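Local coordinates for stromal cell-derived factor 2-like protein (Arabidopsis thaliana, PDB 3MAL), which takes part in protein quality control and the unfolded protein response of the endoplasmic reticulum, in a complex with ERDJ3B and the chaperone BIP1, at residues R87-H90 and K95-H98; R143-H148 and R176-D181. All blocks are in the same frame, centred on the assembly; numbering follows the deposited sequence.

In the fold
The two contacts illustrate how a beta-trefoil uses one strand sequence in different surroundings. Contact 1 lies in the second MIR repeat and contact 2 in the third, and the strands that open them, 85-90 and 143-148, carry the same RLQH sequence on either side of barrel strand 127-131. The centres of the contacts are about 17 Å apart, yet they meet in the barrel interior, where L88 CD1 packs on L146 CD1 at 3.9 Å. Outside the barrel the two corresponding arginines diverge: R87 is stacked on a tryptophan ring in buried contact 1, whereas R145 holds a loop at the surface in contact 2.

Contact 1. Residues R87-H90 and K95-H98; sequences RLQH and KWLH
In the second MIR motif of the beta-trefoil, Q89 and W96 form the single bridge where barrel strand 85-90 turns into strand 96-100 of the cap sheet, the two running at 121°. The bridged pair is non-hydrogen-bonded, its CA atoms 4.5 Å apart, and is flanked by backbone bonds from L97 N to L88 O (2.9 Å) and H90 N to K95 O (2.9 Å). On the N-terminal side of L88 the chains part, and a water joins L88 N (2.9 Å) to L97 O (2.8 Å).

The W96 six-membered ring is sandwiched. R87 lays its guanidinium nearly parallel on one face, an off-centre cation-pi contact with R87 NH1 3.5 Å from W96 CH2. On the opposite face the Q89 amide stacks at 12°, and Q89 CG sits above the centroid; it stands anti to its own backbone N (chi1 -172°), carrying the chain across the indole.

P68 O and S121 OG hold the guanidinium, K67 NZ and D118 the amide, and D117 O the indole N-H. Across the bridge L88 CD1 meets L97 CD2 at 3.8 Å; W64 of strand 64-67 packs on both leucines, and L35 of strand 34-38 and V112 of strand 110-115 on L97, between barrel and cap.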
ATOM      1  N   ARG A  87       7.512   4.530  -0.507  1.00  7.61           N
ATOM      2  CA  ARG A  87       6.235   5.234  -0.412  1.00  7.12           C
ATOM      3  C   ARG A  87       5.373   4.716  -1.585  1.00  7.38           C
ATOM      4  O   ARG A  87       5.907   4.332  -2.642  1.00  5.81           O
ATOM      5  CB  ARG A  87       6.438   6.753  -0.501  1.00  7.02           C
ATOM      6  CG  ARG A  87       7.233   7.357   0.684  1.00  9.59           C
ATOM      7  CD  ARG A  87       7.328   8.896   0.647  1.00  7.28           C
ATOM      8  NE  ARG A  87       8.081   9.359  -0.504  1.00  8.47           N
ATOM      9  CZ  ARG A  87       8.076  10.601  -0.978  1.00 11.39           C
ATOM     10  NH1 ARG A  87       7.348  11.552  -0.408  1.00 10.02           N
ATOM     11  NH2 ARG A  87       8.777  10.873  -2.062  1.00 10.71           N
ATOM     12  N   LEU A  88       4.057   4.673  -1.385  1.00  7.01           N
ATOM     13  CA  LEU A  88       3.135   4.325  -2.450  1.00  6.97           C
ATOM     14  C   LEU A  88       2.199   5.498  -2.629  1.00  6.56           C
ATOM     15  O   LEU A  88       1.445   5.831  -1.730  1.00  6.22           O
ATOM     16  CB  LEU A  88       2.343   3.035  -2.121  1.00  7.00           C
ATOM     17  CG  LEU A  88       3.170   1.746  -2.133  1.00  9.22           C
ATOM     18  CD1 LEU A  88       2.316   0.590  -1.573  1.00  9.01           C
ATOM     19  CD2 LEU A  88       3.658   1.425  -3.562  1.00  9.82           C
ATOM     20  N   GLN A  89       2.278   6.155  -3.785  1.00  7.28           N
ATOM     21  CA  GLN A  89       1.443   7.333  -4.003  1.00  7.59           C
ATOM     22  C   GLN A  89       0.279   6.934  -4.895  1.00  7.01           C
ATOM     23  O   GLN A  89       0.488   6.389  -5.958  1.00  8.08           O
ATOM     24  CB  GLN A  89       2.253   8.469  -4.638  1.00  8.44           C
ATOM     25  CG  GLN A  89       1.457   9.778  -4.711  1.00  8.52           C
ATOM     26  CD  GLN A  89       2.255  10.921  -5.336  1.00 11.34           C
ATOM     27  OE1 GLN A  89       3.109  10.705  -6.211  1.00 12.76           O
ATOM     28  NE2 GLN A  89       1.961  12.145  -4.905  1.00  8.71           N
ATOM     29  N   HIS A  90      -0.938   7.224  -4.452  1.00  7.06           N
ATOM     30  CA  HIS A  90      -2.162   6.926  -5.186  1.00  7.24           C
ATOM     31  C   HIS A  90      -2.180   7.774  -6.452  1.00  7.76           C
ATOM     32  O   HIS A  90      -2.066   9.002  -6.384  1.00  7.90           O
ATOM     33  CB  HIS A  90      -3.381   7.249  -4.300  1.00  6.71           C
ATOM     34  CG  HIS A  90      -4.679   6.714  -4.823  1.00  6.64           C
ATOM     35  ND1 HIS A  90      -5.756   7.533  -5.113  1.00  7.70           N
ATOM     36  CD2 HIS A  90      -5.090   5.447  -5.079  1.00  5.70           C
ATOM     37  CE1 HIS A  90      -6.766   6.794  -5.537  1.00  6.61           C
ATOM     38  NE2 HIS A  90      -6.387   5.526  -5.535  1.00  5.15           N
ATOM     39  N   LYS A  95      -2.344  11.320  -3.070  1.00  9.96           N
ATOM     40  CA  LYS A  95      -2.096  11.158  -1.622  1.00  9.85           C
ATOM     41  C   LYS A  95      -1.236   9.914  -1.348  1.00  9.95           C
ATOM     42  O   LYS A  95      -1.163   9.009  -2.189  1.00  9.36           O
ATOM     43  CB  LYS A  95      -3.413  11.136  -0.808  1.00 10.52           C
ATOM     44  CG  LYS A  95      -4.308  12.399  -0.992  1.00 11.33           C
ATOM     45  CD  LYS A  95      -5.164  12.617   0.280  1.00 15.12           C
ATOM     46  CE  LYS A  95      -5.974  13.933   0.286  1.00 15.91           C
ATOM     47  NZ  LYS A  95      -5.226  15.085  -0.291  1.00 18.20           N
ATOM     48  N   TRP A  96      -0.574   9.889  -0.189  1.00  8.75           N
ATOM     49  CA  TRP A  96       0.420   8.842   0.145  1.00  8.37           C
ATOM     50  C   TRP A  96      -0.204   7.779   1.035  1.00  8.12           C
ATOM     51  O   TRP A  96      -0.910   8.121   1.975  1.00  7.83           O
ATOM     52  CB  TRP A  96       1.620   9.465   0.887  1.00  8.18           C
ATOM     53  CG  TRP A  96       2.230  10.579   0.120  1.00  8.65           C
ATOM     54  CD1 TRP A  96       1.936  11.915   0.210  1.00  9.45           C
ATOM     55  CD2 TRP A  96       3.205  10.446  -0.905  1.00  9.19           C
ATOM     56  NE1 TRP A  96       2.686  12.624  -0.709  1.00 10.19           N
ATOM     57  CE2 TRP A  96       3.467  11.739  -1.407  1.00 10.65           C
ATOM     58  CE3 TRP A  96       3.883   9.353  -1.458  1.00  9.11           C
ATOM     59  CZ2 TRP A  96       4.389  11.967  -2.431  1.00 10.22           C
ATOM     60  CZ3 TRP A  96       4.815   9.582  -2.455  1.00  9.38           C
ATOM     61  CH2 TRP A  96       5.049  10.876  -2.943  1.00  9.28           C
ATOM     62  N   LEU A  97       0.044   6.499   0.739  1.00  7.36           N
ATOM     63  CA  LEU A  97      -0.336   5.414   1.665  1.00  7.11           C
ATOM     64  C   LEU A  97       0.271   5.697   3.061  1.00  6.85           C
ATOM     65  O   LEU A  97       1.475   5.922   3.183  1.00  6.94           O
ATOM     66  CB  LEU A  97       0.166   4.054   1.142  1.00  6.93           C
ATOM     67  CG  LEU A  97      -0.393   2.855   1.929  1.00  7.70           C
ATOM     68  CD1 LEU A  97      -1.933   2.784   1.777  1.00  8.03           C
ATOM     69  CD2 LEU A  97       0.315   1.521   1.547  1.00  7.90           C
ATOM     70  N   HIS A  98      -0.559   5.682   4.098  1.00  6.67           N
ATOM     71  CA  HIS A  98      -0.197   6.300   5.399  1.00  7.61           C
ATOM     72  C   HIS A  98      -0.744   5.464   6.559  1.00  8.15           C
ATOM     73  O   HIS A  98      -1.797   4.822   6.448  1.00  7.00           O
ATOM     74  CB  HIS A  98      -0.810   7.715   5.460  1.00  7.05           C
ATOM     75  CG  HIS A  98      -0.323   8.593   6.585  1.00  7.61           C
ATOM     76  ND1 HIS A  98       0.830   9.350   6.504  1.00  9.65           N
ATOM     77  CD2 HIS A  98      -0.897   8.915   7.773  1.00  6.09           C
ATOM     78  CE1 HIS A  98       0.964  10.068   7.610  1.00  8.56           C
ATOM     79  NE2 HIS A  98      -0.070   9.821   8.394  1.00  9.51           N
TER
HETATM   80  O   HOH W   1       3.331   6.075   1.088  1.00  5.68           O

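Contact 2. Residues R143-H148 and R176-D181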
ATOM      1  N   ARG A 143       5.591 -12.950  -3.219  1.00 12.17           N
ATOM      2  CA  ARG A 143       4.899 -12.713  -1.965  1.00 11.54           C
ATOM      3  C   ARG A 143       5.714 -11.739  -1.126  1.00 10.47           C
ATOM      4  O   ARG A 143       6.926 -11.932  -0.933  1.00  9.38           O
ATOM      5  CB  ARG A 143       4.705 -14.047  -1.248  1.00 11.67           C
ATOM      6  CG  ARG A 143       3.819 -15.027  -2.040  1.00 14.65           C
ATOM      7  CD  ARG A 143       3.943 -16.463  -1.531  1.00 17.50           C
ATOM      8  NE  ARG A 143       2.884 -16.743  -0.567  1.00 22.29           N
ATOM      9  CZ  ARG A 143       3.050 -16.841   0.748  1.00 25.48           C
ATOM     10  NH1 ARG A 143       4.259 -16.700   1.287  1.00 28.21           N
ATOM     11  NH2 ARG A 143       1.998 -17.091   1.523  1.00 25.92           N
ATOM     12  N   VAL A 144       5.060 -10.668  -0.668  1.00  9.22           N
ATOM     13  CA  VAL A 144       5.744  -9.614   0.103  1.00  8.29           C
ATOM     14  C   VAL A 144       4.844  -9.165   1.250  1.00  8.29           C
ATOM     15  O   VAL A 144       3.635  -9.435   1.266  1.00  7.91           O
ATOM     16  CB  VAL A 144       6.112  -8.347  -0.780  1.00  7.28           C
ATOM     17  CG1 VAL A 144       6.980  -8.740  -1.980  1.00  6.16           C
ATOM     18  CG2 VAL A 144       4.840  -7.594  -1.257  1.00  6.02           C
ATOM     19  N   ARG A 145       5.446  -8.471   2.206  1.00  8.96           N
ATOM     20  CA  ARG A 145       4.686  -7.748   3.232  1.00  8.67           C
ATOM     21  C   ARG A 145       5.171  -6.320   3.143  1.00  8.66           C
ATOM     22  O   ARG A 145       6.279  -6.076   2.654  1.00  9.26           O
ATOM     23  CB  ARG A 145       4.964  -8.314   4.632  1.00  8.49           C
ATOM     24  CG  ARG A 145       4.520  -9.764   4.814  1.00  9.86           C
ATOM     25  CD  ARG A 145       4.598 -10.240   6.289  1.00 14.82           C
ATOM     26  NE  ARG A 145       4.860 -11.685   6.337  1.00 20.53           N
ATOM     27  CZ  ARG A 145       3.935 -12.634   6.423  1.00 19.24           C
ATOM     28  NH1 ARG A 145       2.657 -12.339   6.501  1.00 22.36           N
ATOM     29  NH2 ARG A 145       4.306 -13.890   6.460  1.00 22.65           N
ATOM     30  N   LEU A 146       4.347  -5.381   3.598  1.00  8.91           N
ATOM     31  CA  LEU A 146       4.769  -3.984   3.763  1.00  8.31           C
ATOM     32  C   LEU A 146       4.558  -3.593   5.224  1.00  9.04           C
ATOM     33  O   LEU A 146       3.430  -3.600   5.738  1.00  7.90           O
ATOM     34  CB  LEU A 146       3.960  -3.078   2.843  1.00  8.76           C
ATOM     35  CG  LEU A 146       4.213  -3.233   1.341  1.00  9.71           C
ATOM     36  CD1 LEU A 146       3.087  -2.596   0.586  1.00 11.87           C
ATOM     37  CD2 LEU A 146       5.552  -2.616   0.961  1.00 12.44           C
ATOM     38  N   GLN A 147       5.652  -3.256   5.888  1.00  9.64           N
ATOM     39  CA  GLN A 147       5.605  -2.913   7.308  1.00  9.91           C
ATOM     40  C   GLN A 147       5.753  -1.409   7.525  1.00  9.82           C
ATOM     41  O   GLN A 147       6.741  -0.800   7.126  1.00  9.83           O
ATOM     42  CB  GLN A 147       6.654  -3.694   8.104  1.00  9.97           C
ATOM     43  CG  GLN A 147       6.488  -3.503   9.620  1.00 11.08           C
ATOM     44  CD  GLN A 147       7.521  -4.231  10.448  1.00 15.23           C
ATOM     45  OE1 GLN A 147       8.642  -4.481   9.993  1.00 14.27           O
ATOM     46  NE2 GLN A 147       7.145  -4.587  11.684  1.00 13.89           N
ATOM     47  N   HIS A 148       4.747  -0.814   8.151  1.00  9.83           N
ATOM     48  CA  HIS A 148       4.764   0.610   8.390  1.00 10.38           C
ATOM     49  C   HIS A 148       5.925   0.913   9.347  1.00 10.26           C
ATOM     50  O   HIS A 148       5.988   0.340  10.431  1.00 12.25           O
ATOM     51  CB  HIS A 148       3.412   1.048   8.960  1.00  9.94           C
ATOM     52  CG  HIS A 148       3.253   2.541   9.099  1.00 10.22           C
ATOM     53  ND1 HIS A 148       3.180   3.172  10.324  1.00 10.86           N
ATOM     54  CD2 HIS A 148       3.130   3.516   8.168  1.00  6.54           C
ATOM     55  CE1 HIS A 148       3.028   4.474  10.142  1.00  9.80           C
ATOM     56  NE2 HIS A 148       2.990   4.708   8.843  1.00  8.44           N
ATOM     57  N   ARG A 176       0.026  -6.125  14.171  1.00 12.41           N
ATOM     58  CA  ARG A 176       1.408  -6.228  14.601  1.00 13.62           C
ATOM     59  C   ARG A 176       2.089  -7.559  14.333  1.00 13.46           C
ATOM     60  O   ARG A 176       3.306  -7.630  14.395  1.00 13.58           O
ATOM     61  CB  ARG A 176       1.512  -5.840  16.064  1.00 14.90           C
ATOM     62  CG  ARG A 176       0.947  -4.432  16.303  1.00 18.94           C
ATOM     63  CD  ARG A 176       2.009  -3.406  16.564  1.00 25.22           C
ATOM     64  NE  ARG A 176       1.435  -2.067  16.684  1.00 30.79           N
ATOM     65  CZ  ARG A 176       1.895  -1.126  17.514  1.00 33.83           C
ATOM     66  NH1 ARG A 176       2.920  -1.393  18.330  1.00 38.00           N
ATOM     67  NH2 ARG A 176       1.323   0.071  17.548  1.00 33.27           N
ATOM     68  N   GLU A 177       1.315  -8.594  14.023  1.00 12.51           N
ATOM     69  CA  GLU A 177       1.860  -9.928  13.760  1.00 12.97           C
ATOM     70  C   GLU A 177       1.805 -10.316  12.280  1.00 12.75           C
ATOM     71  O   GLU A 177       0.824 -10.024  11.585  1.00 11.85           O
ATOM     72  CB  GLU A 177       1.050 -10.996  14.538  1.00 12.87           C
ATOM     73  CG  GLU A 177       1.079 -10.840  16.063  1.00 15.95           C
ATOM     74  CD  GLU A 177       0.239  -9.675  16.551  1.00 19.06           C
ATOM     75  OE1 GLU A 177      -0.882  -9.467  16.046  1.00 22.37           O
ATOM     76  OE2 GLU A 177       0.708  -8.951  17.425  1.00 19.63           O
ATOM     77  N   LYS A 178       2.815 -11.068  11.839  1.00 12.46           N
ATOM     78  CA  LYS A 178       2.798 -11.684  10.509  1.00 13.10           C
ATOM     79  C   LYS A 178       1.721 -12.743  10.456  1.00 13.65           C
ATOM     80  O   LYS A 178       1.654 -13.630  11.323  1.00 13.42           O
ATOM     81  CB  LYS A 178       4.162 -12.300  10.158  1.00 13.33           C
ATOM     82  CG  LYS A 178       5.301 -11.313  10.189  1.00 13.97           C
ATOM     83  CD  LYS A 178       6.564 -11.923   9.558  1.00 18.33           C
ATOM     84  CE  LYS A 178       7.578 -10.840   9.332  1.00 21.55           C
ATOM     85  NZ  LYS A 178       8.780 -11.358   8.603  1.00 25.62           N
ATOM     86  N   LYS A 179       0.836 -12.629   9.474  1.00 13.14           N
ATOM     87  CA  LYS A 179      -0.208 -13.617   9.270  1.00 13.66           C
ATOM     88  C   LYS A 179      -0.437 -13.801   7.785  1.00 13.16           C
ATOM     89  O   LYS A 179       0.044 -13.001   6.968  1.00 13.63           O
ATOM     90  CB  LYS A 179      -1.528 -13.164   9.921  1.00 14.18           C
ATOM     91  CG  LYS A 179      -1.483 -12.974  11.430  1.00 17.36           C
ATOM     92  CD  LYS A 179      -2.884 -12.599  11.954  1.00 21.27           C
ATOM     93  CE  LYS A 179      -2.876 -12.454  13.471  1.00 23.22           C
ATOM     94  NZ  LYS A 179      -4.219 -12.082  14.035  1.00 25.06           N
ATOM     95  N   ALA A 180      -1.199 -14.831   7.432  1.00 12.82           N
ATOM     96  CA  ALA A 180      -1.577 -15.077   6.038  1.00 11.70           C
ATOM     97  C   ALA A 180      -2.277 -13.851   5.414  1.00 11.28           C
ATOM     98  O   ALA A 180      -2.063 -13.538   4.242  1.00 10.79           O
ATOM     99  CB  ALA A 180      -2.468 -16.313   5.957  1.00 11.30           C
ATOM    100  N   ASP A 181      -3.087 -13.159   6.216  1.00 10.72           N
ATOM    101  CA  ASP A 181      -3.844 -11.979   5.756  1.00 11.06           C
ATOM    102  C   ASP A 181      -3.015 -10.697   5.684  1.00 10.06           C
ATOM    103  O   ASP A 181      -3.573  -9.619   5.451  1.00 10.16           O
ATOM    104  CB  ASP A 181      -5.061 -11.717   6.662  1.00 11.53           C
ATOM    105  CG  ASP A 181      -6.216 -12.684   6.418  1.00 15.68           C
ATOM    106  OD1 ASP A 181      -6.431 -13.132   5.278  1.00 16.68           O
ATOM    107  OD2 ASP A 181      -6.934 -12.985   7.392  1.00 18.51           O
TER
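R145 reaches out from barrel strand 143-148 to the loop at K178 and K179, which leads from strand 170-175 into the last barrel strand, 184-190. The backbones keep well apart, with R145 CA and K178 CA 8.5 Å from each other, so across these two segments the contact is carried by one long side chain.

The close part lies around the guanidinium. The R145 chain is extended from CG to NE, and the last turn (chi4 -94°) swings the flat group out of line with it, presenting a face to K178 and an edge to K179. K178 CB sits over the centre of that face, 3.8 Å from R145 CZ, while the lysine chain runs across the arginine at about a right angle, K178 CD coming 3.7 Å from R145 NE. At the edge, R145 NH1 gives a hydrogen bond to K179 O, 2.7 Å long but bent to 130° at the hydrogen. The oxygen lies in the guanidinium plane, whereas NH1 stands 42° out of the carbonyl plane.

The outer side is looser. The K178 methylenes cover the arginine on an exposed loop, the solvent side of the contact, and K179 leaves its backbone pointing away from the strand, its carbonyl oxygen making the bond.

N182 completes the loop's hold: its OD1 accepts from both R145 NH1 and K179 N, and its ND2 bonds to E177 O. R145 NE and K178 NZ approach to 4.5 Å, like charges that share E132, in a salt bridge with R145 and a long, weak ion pair with K178. E132 probably offsets part of their repulsion. The guanidinium is at once ion-pair partner, donor to K179 O and N182 OD1, and a flat platform for an aliphatic chain.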